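Local coordinates for protein diacylglycerol O-acyltransferase (Marinobacter hydrocarbonoclasticus, PDB 6CHJ) that probably transfers the acyl group of acyl-CoA to diacylglycerol, making triacylglycerol, and belongs to the wax ester synthase/diacylglycerol acyltransferase family, at residues B[231-245]-B[399-411]. Residues are numbered along the deposited sequence; the frame is centred on the assembly and turned at random.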
ATOM      1  N   LEU B 231      19.108   3.849  15.377  1.00 50.60           N
ATOM      2  CA  LEU B 231      18.882   3.411  13.998  1.00 49.02           C
ATOM      3  C   LEU B 231      18.814   1.888  13.858  1.00 52.88           C
ATOM      4  O   LEU B 231      18.397   1.391  12.809  1.00 51.39           O
ATOM      5  CB  LEU B 231      19.989   3.930  13.071  1.00 44.60           C
ATOM      6  CG  LEU B 231      20.376   5.415  13.135  1.00 53.60           C
ATOM      7  CD1 LEU B 231      21.454   5.743  12.126  1.00 50.74           C
ATOM      8  CD2 LEU B 231      19.189   6.321  12.905  1.00 52.12           C
ATOM      9  N   ASN B 232      19.214   1.126  14.870  1.00 54.55           N
ATOM     10  CA  ASN B 232      19.485  -0.279  14.608  1.00 54.28           C
ATOM     11  C   ASN B 232      18.603  -1.185  15.460  1.00 53.76           C
ATOM     12  O   ASN B 232      19.081  -1.961  16.291  1.00 60.67           O
ATOM     13  CB  ASN B 232      20.988  -0.534  14.803  1.00 47.84           C
ATOM     14  CG  ASN B 232      21.843   0.388  13.933  1.00 50.58           C
ATOM     15  OD1 ASN B 232      22.518   1.294  14.432  1.00 58.09           O
ATOM     16  ND2 ASN B 232      21.800   0.173  12.625  1.00 47.46           N
ATOM     17  N   GLN B 233      17.305  -1.112  15.222  1.00 52.86           N
ATOM     18  CA  GLN B 233      16.328  -1.870  15.979  1.00 54.66           C
ATOM     19  C   GLN B 233      15.247  -2.346  15.011  1.00 51.73           C
ATOM     20  O   GLN B 233      15.231  -1.969  13.839  1.00 51.79           O
ATOM     21  CB  GLN B 233      15.744  -1.016  17.118  1.00 52.63           C
ATOM     22  CG  GLN B 233      15.661   0.470  16.761  1.00 57.97           C
ATOM     23  CD  GLN B 233      15.159   1.351  17.909  1.00 63.74           C
ATOM     24  OE1 GLN B 233      14.377   0.908  18.753  1.00 67.11           O
ATOM     25  NE2 GLN B 233      15.616   2.603  17.945  1.00 58.07           N
ATOM     26  N   LYS B 234      14.362  -3.206  15.500  1.00 49.32           N
ATOM     27  CA  LYS B 234      13.262  -3.702  14.683  1.00 52.52           C
ATOM     28  C   LYS B 234      12.339  -2.549  14.276  1.00 57.40           C
ATOM     29  O   LYS B 234      12.102  -1.606  15.041  1.00 58.33           O
ATOM     30  CB  LYS B 234      12.475  -4.780  15.447  1.00 49.03           C
ATOM     31  CG  LYS B 234      13.216  -6.143  15.566  1.00 59.26           C
ATOM     32  CD  LYS B 234      12.387  -7.223  16.280  1.00 60.75           C
ATOM     33  CE  LYS B 234      12.753  -8.657  15.812  1.00 79.03           C
ATOM     34  NZ  LYS B 234      11.736  -9.288  14.888  1.00 77.07           N
ATOM     35  N   ILE B 235      11.800  -2.627  13.062  1.00 52.35           N
ATOM     36  CA  ILE B 235      11.111  -1.498  12.459  1.00 51.34           C
ATOM     37  C   ILE B 235       9.671  -1.890  12.138  1.00 52.46           C
ATOM     38  O   ILE B 235       9.293  -3.058  12.166  1.00 48.87           O
ATOM     39  CB  ILE B 235      11.828  -0.982  11.197  1.00 45.59           C
ATOM     40  CG1 ILE B 235      11.860  -2.076  10.135  1.00 50.71           C
ATOM     41  CG2 ILE B 235      13.239  -0.542  11.526  1.00 47.44           C
ATOM     42  CD1 ILE B 235      12.205  -1.574   8.747  1.00 45.63           C
ATOM     43  N   THR B 236       8.866  -0.871  11.863  1.00 51.08           N
ATOM     44  CA  THR B 236       7.549  -1.018  11.275  1.00 50.97           C
ATOM     45  C   THR B 236       7.636  -0.882   9.757  1.00 48.48           C
ATOM     46  O   THR B 236       8.674  -0.525   9.191  1.00 43.29           O
ATOM     47  CB  THR B 236       6.603   0.040  11.822  1.00 53.50           C
ATOM     48  OG1 THR B 236       6.948   1.303  11.236  1.00 49.84           O
ATOM     49  CG2 THR B 236       6.745   0.148  13.334  1.00 53.26           C
ATOM     50  N   GLY B 237       6.519  -1.155   9.098  1.00 47.34           N
ATOM     51  CA  GLY B 237       6.445  -1.000   7.664  1.00 52.99           C
ATOM     52  C   GLY B 237       6.071   0.384   7.157  1.00 52.12           C
ATOM     53  O   GLY B 237       5.879   0.547   5.946  1.00 56.54           O
ATOM     54  N   SER B 238       5.947   1.382   8.026  1.00 43.73           N
ATOM     55  CA  SER B 238       5.606   2.731   7.594  1.00 50.66           C
ATOM     56  C   SER B 238       6.888   3.525   7.374  1.00 51.07           C
ATOM     57  O   SER B 238       7.866   3.374   8.116  1.00 49.72           O
ATOM     58  CB  SER B 238       4.699   3.440   8.608  1.00 50.62           C
ATOM     59  OG  SER B 238       5.349   3.596   9.861  1.00 57.62           O
ATOM     60  N   ARG B 239       6.881   4.349   6.335  1.00 45.15           N
ATOM     61  CA  ARG B 239       8.071   5.019   5.858  1.00 44.78           C
ATOM     62  C   ARG B 239       7.910   6.520   5.997  1.00 46.84           C
ATOM     63  O   ARG B 239       6.802   7.047   5.955  1.00 49.69           O
ATOM     64  CB  ARG B 239       8.363   4.654   4.394  1.00 46.32           C
ATOM     65  CG  ARG B 239       8.724   3.180   4.198  1.00 41.69           C
ATOM     66  CD  ARG B 239      10.029   2.848   4.926  1.00 41.12           C
ATOM     67  NE  ARG B 239      10.338   1.422   4.910  1.00 41.33           N
ATOM     68  CZ  ARG B 239      10.039   0.591   5.899  1.00 40.54           C
ATOM     69  NH1 ARG B 239       9.410   1.052   6.972  1.00 41.39           N
ATOM     70  NH2 ARG B 239      10.347  -0.695   5.804  1.00 38.93           N
ATOM     71  N   ARG B 240       9.029   7.188   6.222  1.00 51.17           N
ATOM     72  CA  ARG B 240       9.141   8.626   6.088  1.00 50.63           C
ATOM     73  C   ARG B 240      10.243   8.892   5.082  1.00 53.75           C
ATOM     74  O   ARG B 240      11.369   8.397   5.246  1.00 49.00           O
ATOM     75  CB  ARG B 240       9.450   9.308   7.427  1.00 52.64           C
ATOM     76  CG  ARG B 240       8.548  10.508   7.689  1.00 62.92           C
ATOM     77  CD  ARG B 240       9.095  11.431   8.767  1.00 66.80           C
ATOM     78  NE  ARG B 240       8.198  12.549   9.039  1.00 67.85           N
ATOM     79  CZ  ARG B 240       7.998  13.570   8.206  1.00 75.79           C
ATOM     80  NH1 ARG B 240       8.634  13.618   7.035  1.00 76.02           N
ATOM     81  NH2 ARG B 240       7.160  14.548   8.538  1.00 68.79           N
ATOM     82  N   PHE B 241       9.904   9.641   4.030  1.00 49.51           N
ATOM     83  CA  PHE B 241      10.823   9.978   2.957  1.00 49.38           C
ATOM     84  C   PHE B 241      11.165  11.461   3.006  1.00 49.44           C
ATOM     85  O   PHE B 241      10.288  12.311   3.173  1.00 50.59           O
ATOM     86  CB  PHE B 241      10.232   9.643   1.594  1.00 52.20           C
ATOM     87  CG  PHE B 241      11.160   9.925   0.451  1.00 52.09           C
ATOM     88  CD1 PHE B 241      12.441   9.386   0.432  1.00 51.92           C
ATOM     89  CD2 PHE B 241      10.755  10.714  -0.606  1.00 46.75           C
ATOM     90  CE1 PHE B 241      13.297   9.633  -0.629  1.00 49.66           C
ATOM     91  CE2 PHE B 241      11.614  10.967  -1.667  1.00 49.55           C
ATOM     92  CZ  PHE B 241      12.875  10.428  -1.681  1.00 46.79           C
ATOM     93  N   ALA B 242      12.453  11.764   2.868  1.00 56.22           N
ATOM     94  CA  ALA B 242      12.956  13.135   2.903  1.00 56.88           C
ATOM     95  C   ALA B 242      14.014  13.256   1.825  1.00 55.77           C
ATOM     96  O   ALA B 242      14.994  12.499   1.822  1.00 54.76           O
ATOM     97  CB  ALA B 242      13.540  13.497   4.275  1.00 47.39           C
ATOM     98  N   ALA B 243      13.801  14.179   0.901  1.00 51.24           N
ATOM     99  CA  ALA B 243      14.706  14.382  -0.214  1.00 54.47           C
ATOM    100  C   ALA B 243      14.956  15.873  -0.366  1.00 56.79           C
ATOM    101  O   ALA B 243      14.136  16.700   0.051  1.00 55.96           O
ATOM    102  CB  ALA B 243      14.150  13.792  -1.523  1.00 48.66           C
ATOM    103  N   GLN B 244      16.109  16.206  -0.954  1.00 54.73           N
ATOM    104  CA  GLN B 244      16.528  17.591  -1.153  1.00 56.66           C
ATOM    105  C   GLN B 244      17.768  17.618  -2.040  1.00 55.92           C
ATOM    106  O   GLN B 244      18.514  16.636  -2.125  1.00 52.35           O
ATOM    107  CB  GLN B 244      16.810  18.304   0.178  1.00 54.42           C
ATOM    108  CG  GLN B 244      17.208  19.794   0.088  1.00 58.27           C
ATOM    109  CD  GLN B 244      16.352  20.614  -0.886  1.00 67.07           C
ATOM    110  OE1 GLN B 244      16.475  20.501  -2.119  1.00 66.93           O
ATOM    111  NE2 GLN B 244      15.477  21.451  -0.327  1.00 67.00           N
ATOM    112  N   SER B 245      17.960  18.754  -2.704  1.00 58.06           N
ATOM    113  CA  SER B 245      19.072  19.012  -3.602  1.00 60.17           C
ATOM    114  C   SER B 245      19.997  20.050  -2.985  1.00 56.77           C
ATOM    115  O   SER B 245      19.547  20.964  -2.285  1.00 56.93           O
ATOM    116  CB  SER B 245      18.579  19.528  -4.961  1.00 62.88           C
ATOM    117  OG  SER B 245      17.979  18.504  -5.743  1.00 58.16           O
ATOM    118  N   TYR B 399      15.490  11.781  -7.141  1.00 59.15           N
ATOM    119  CA  TYR B 399      15.776  11.388  -5.761  1.00 51.43           C
ATOM    120  C   TYR B 399      15.498   9.901  -5.592  1.00 58.49           C
ATOM    121  O   TYR B 399      14.332   9.469  -5.722  1.00 50.45           O
ATOM    122  CB  TYR B 399      14.938  12.201  -4.774  1.00 53.78           C
ATOM    123  CG  TYR B 399      15.013  13.689  -5.018  1.00 54.69           C
ATOM    124  CD1 TYR B 399      16.045  14.456  -4.466  1.00 60.79           C
ATOM    125  CD2 TYR B 399      14.076  14.329  -5.824  1.00 55.78           C
ATOM    126  CE1 TYR B 399      16.130  15.839  -4.694  1.00 54.40           C
ATOM    127  CE2 TYR B 399      14.147  15.700  -6.064  1.00 61.88           C
ATOM    128  CZ  TYR B 399      15.182  16.447  -5.494  1.00 61.11           C
ATOM    129  OH  TYR B 399      15.251  17.796  -5.738  1.00 63.44           O
ATOM    130  N   PRO B 400      16.502   9.093  -5.286  1.00 57.14           N
ATOM    131  CA  PRO B 400      16.257   7.671  -5.078  1.00 53.84           C
ATOM    132  C   PRO B 400      15.506   7.428  -3.772  1.00 53.57           C
ATOM    133  O   PRO B 400      15.581   8.220  -2.828  1.00 46.30           O
ATOM    134  CB  PRO B 400      17.670   7.082  -5.036  1.00 57.96           C
ATOM    135  CG  PRO B 400      18.485   8.187  -4.455  1.00 57.77           C
ATOM    136  CD  PRO B 400      17.906   9.455  -5.030  1.00 58.99           C
ATOM    137  N   VAL B 401      14.764   6.318  -3.744  1.00 49.31           N
ATOM    138  CA  VAL B 401      13.983   5.887  -2.585  1.00 47.84           C
ATOM    139  C   VAL B 401      14.397   4.457  -2.324  1.00 42.95           C
ATOM    140  O   VAL B 401      14.132   3.574  -3.147  1.00 43.49           O
ATOM    141  CB  VAL B 401      12.466   5.978  -2.815  1.00 47.69           C
ATOM    142  CG1 VAL B 401      11.742   5.901  -1.479  1.00 45.04           C
ATOM    143  CG2 VAL B 401      12.101   7.259  -3.576  1.00 47.53           C
ATOM    144  N   SER B 402      15.066   4.218  -1.207  1.00 43.33           N
ATOM    145  CA  SER B 402      15.707   2.923  -1.077  1.00 45.27           C
ATOM    146  C   SER B 402      14.957   2.033  -0.066  1.00 48.03           C
ATOM    147  O   SER B 402      13.763   2.242   0.196  1.00 46.08           O
ATOM    148  CB  SER B 402      17.176   3.155  -0.725  1.00 48.48           C
ATOM    149  OG  SER B 402      17.958   2.117  -1.275  1.00 57.30           O
ATOM    150  N   ILE B 403      15.660   1.051   0.504  1.00 43.03           N
ATOM    151  CA  ILE B 403      15.062   0.003   1.327  1.00 38.51           C
ATOM    152  C   ILE B 403      15.590   0.130   2.755  1.00 40.46           C
ATOM    153  O   ILE B 403      16.807   0.104   2.974  1.00 44.56           O
ATOM    154  CB  ILE B 403      15.387  -1.395   0.769  1.00 43.19           C
ATOM    155  CG1 ILE B 403      14.812  -1.608  -0.635  1.00 42.72           C
ATOM    156  CG2 ILE B 403      14.939  -2.490   1.725  1.00 42.98           C
ATOM    157  CD1 ILE B 403      15.542  -2.739  -1.388  1.00 44.92           C
ATOM    158  N   ASP B 404      14.678   0.242   3.716  1.00 39.09           N
ATOM    159  CA  ASP B 404      14.922  -0.030   5.125  1.00 39.62           C
ATOM    160  C   ASP B 404      14.720  -1.516   5.455  1.00 47.22           C
ATOM    161  O   ASP B 404      13.959  -2.240   4.795  1.00 43.19           O
ATOM    162  CB  ASP B 404      13.990   0.780   6.012  1.00 38.59           C
ATOM    163  CG  ASP B 404      14.151   2.252   5.830  1.00 44.50           C
ATOM    164  OD1 ASP B 404      15.304   2.719   5.673  1.00 46.57           O
ATOM    165  OD2 ASP B 404      13.118   2.947   5.873  1.00 43.18           O
ATOM    166  N   MET B 405      15.375  -1.937   6.538  1.00 44.59           N
ATOM    167  CA  MET B 405      15.310  -3.289   7.072  1.00 45.98           C
ATOM    168  C   MET B 405      15.222  -3.210   8.590  1.00 50.16           C
ATOM    169  O   MET B 405      15.633  -2.212   9.197  1.00 42.84           O
ATOM    170  CB  MET B 405      16.569  -4.098   6.727  1.00 49.73           C
ATOM    171  CG  MET B 405      16.547  -4.776   5.401  1.00 57.58           C
ATOM    172  SD  MET B 405      17.996  -5.820   5.294  1.00 68.80           S
ATOM    173  CE  MET B 405      17.739  -6.862   6.758  1.00 56.32           C
ATOM    174  N   ASP B 406      14.704  -4.292   9.199  1.00 49.16           N
ATOM    175  CA  ASP B 406      14.949  -4.559  10.614  1.00 48.20           C
ATOM    176  C   ASP B 406      16.426  -4.341  10.922  1.00 49.86           C
ATOM    177  O   ASP B 406      17.293  -4.928  10.270  1.00 46.34           O
ATOM    178  CB  ASP B 406      14.578  -6.010  10.961  1.00 54.57           C
ATOM    179  CG  ASP B 406      13.109  -6.200  11.345  1.00 52.68           C
ATOM    180  OD1 ASP B 406      12.365  -5.219  11.558  1.00 58.23           O
ATOM    181  OD2 ASP B 406      12.699  -7.370  11.443  1.00 51.78           O
ATOM    182  N   ARG B 407      16.705  -3.487  11.910  1.00 48.05           N
ATOM    183  CA  ARG B 407      18.042  -3.110  12.384  1.00 51.67           C
ATOM    184  C   ARG B 407      18.832  -2.264  11.382  1.00 48.17           C
ATOM    185  O   ARG B 407      20.032  -2.023  11.600  1.00 51.10           O
ATOM    186  CB  ARG B 407      18.870  -4.335  12.832  1.00 52.59           C
ATOM    187  CG  ARG B 407      18.405  -4.898  14.200  1.00 51.20           C
ATOM    188  CD  ARG B 407      18.734  -6.397  14.423  1.00 55.39           C
ATOM    189  NE  ARG B 407      18.127  -7.340  13.467  1.00 56.12           N
ATOM    190  CZ  ARG B 407      16.961  -7.968  13.635  1.00 52.66           C
ATOM    191  NH1 ARG B 407      16.538  -8.825  12.722  1.00 48.12           N
ATOM    192  NH2 ARG B 407      16.220  -7.747  14.710  1.00 57.99           N
ATOM    193  N   LEU B 408      18.187  -1.779  10.290  1.00 44.98           N
ATOM    194  CA  LEU B 408      18.680  -0.656   9.471  1.00 45.51           C
ATOM    195  C   LEU B 408      17.484   0.273   9.199  1.00 46.78           C
ATOM    196  O   LEU B 408      16.962   0.357   8.088  1.00 41.00           O
ATOM    197  CB  LEU B 408      19.326  -1.120   8.159  1.00 40.58           C
ATOM    198  CG  LEU B 408      20.630  -1.901   8.289  1.00 49.78           C
ATOM    199  CD1 LEU B 408      20.988  -2.655   6.992  1.00 47.19           C
ATOM    200  CD2 LEU B 408      21.760  -0.953   8.717  1.00 48.83           C
ATOM    201  N   ALA B 409      17.057   1.015  10.228  1.00 45.89           N
ATOM    202  CA  ALA B 409      15.878   1.866  10.082  1.00 46.41           C
ATOM    203  C   ALA B 409      16.064   2.934   9.008  1.00 49.72           C
ATOM    204  O   ALA B 409      15.078   3.344   8.379  1.00 45.46           O
ATOM    205  CB  ALA B 409      15.524   2.516  11.418  1.00 43.05           C
ATOM    206  N   LEU B 410      17.308   3.364   8.752  1.00 45.19           N
ATOM    207  CA  LEU B 410      17.589   4.507   7.893  1.00 39.48           C
ATOM    208  C   LEU B 410      18.493   4.094   6.743  1.00 45.41           C
ATOM    209  O   LEU B 410      19.502   3.411   6.948  1.00 47.47           O
ATOM    210  CB  LEU B 410      18.243   5.641   8.685  1.00 43.06           C
ATOM    211  CG  LEU B 410      18.600   6.958   7.971  1.00 51.26           C
ATOM    212  CD1 LEU B 410      17.388   7.697   7.386  1.00 48.40           C
ATOM    213  CD2 LEU B 410      19.330   7.883   8.921  1.00 45.08           C
ATOM    214  N   ASN B 411      18.130   4.502   5.533  1.00 45.63           N
ATOM    215  CA  ASN B 411      18.959   4.270   4.364  1.00 45.13           C
ATOM    216  C   ASN B 411      19.141   5.597   3.640  1.00 53.69           C
ATOM    217  O   ASN B 411      18.158   6.219   3.213  1.00 51.66           O
ATOM    218  CB  ASN B 411      18.338   3.217   3.448  1.00 41.36           C
ATOM    219  CG  ASN B 411      19.297   2.756   2.381  1.00 49.43           C
ATOM    220  OD1 ASN B 411      19.824   3.564   1.625  1.00 58.66           O
ATOM    221  ND2 ASN B 411      19.556   1.457   2.331  1.00 55.08           N
TER
HETATM  222  O   HOH W   1      11.855  -1.872   3.432  1.00 41.57           O
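A bend at chi2 (-64°) folds Arg239 back so that its guanidinium lies over Asp404, while Asp404 CG, anti to its own carbonyl carbon, brings the carboxylate to one face of that group. Arg239 NE and Asp404 OD2 are 3.3 Å apart, the planes 58° askew; this salt bridge rests on charge alone, no N-H aiming at the oxygen. In the guanidinium plane, NH1 grips Thr236 O at 2.8 Å and NH2 meets a water; NH2 also donates to Gln18 O. A leucine in place of Arg239 would probably leave the buried Asp404 carboxylate without its positive mate and the loop carbonyl of Thr236 without its donor. The contact joins the two lobes of this CoA-dependent acyltransferase fold: residues 399-411 cross from strand 393-401 of one mixed sheet to strand 410-417 of the other, of which 239-247 is one edge strand within the chain. Within the crossing, a type II turn, Met405 to Leu408, presents Asp406 OD1 to Ile235 N (3.0 Å) and Arg407 O to Asn232 ND2, a nearly straight bond (176°); ND2 also donates to Asn375 O. Farther along, Val401 CG2 sits over the Phe241 ring, 4.2 Å from its centroid.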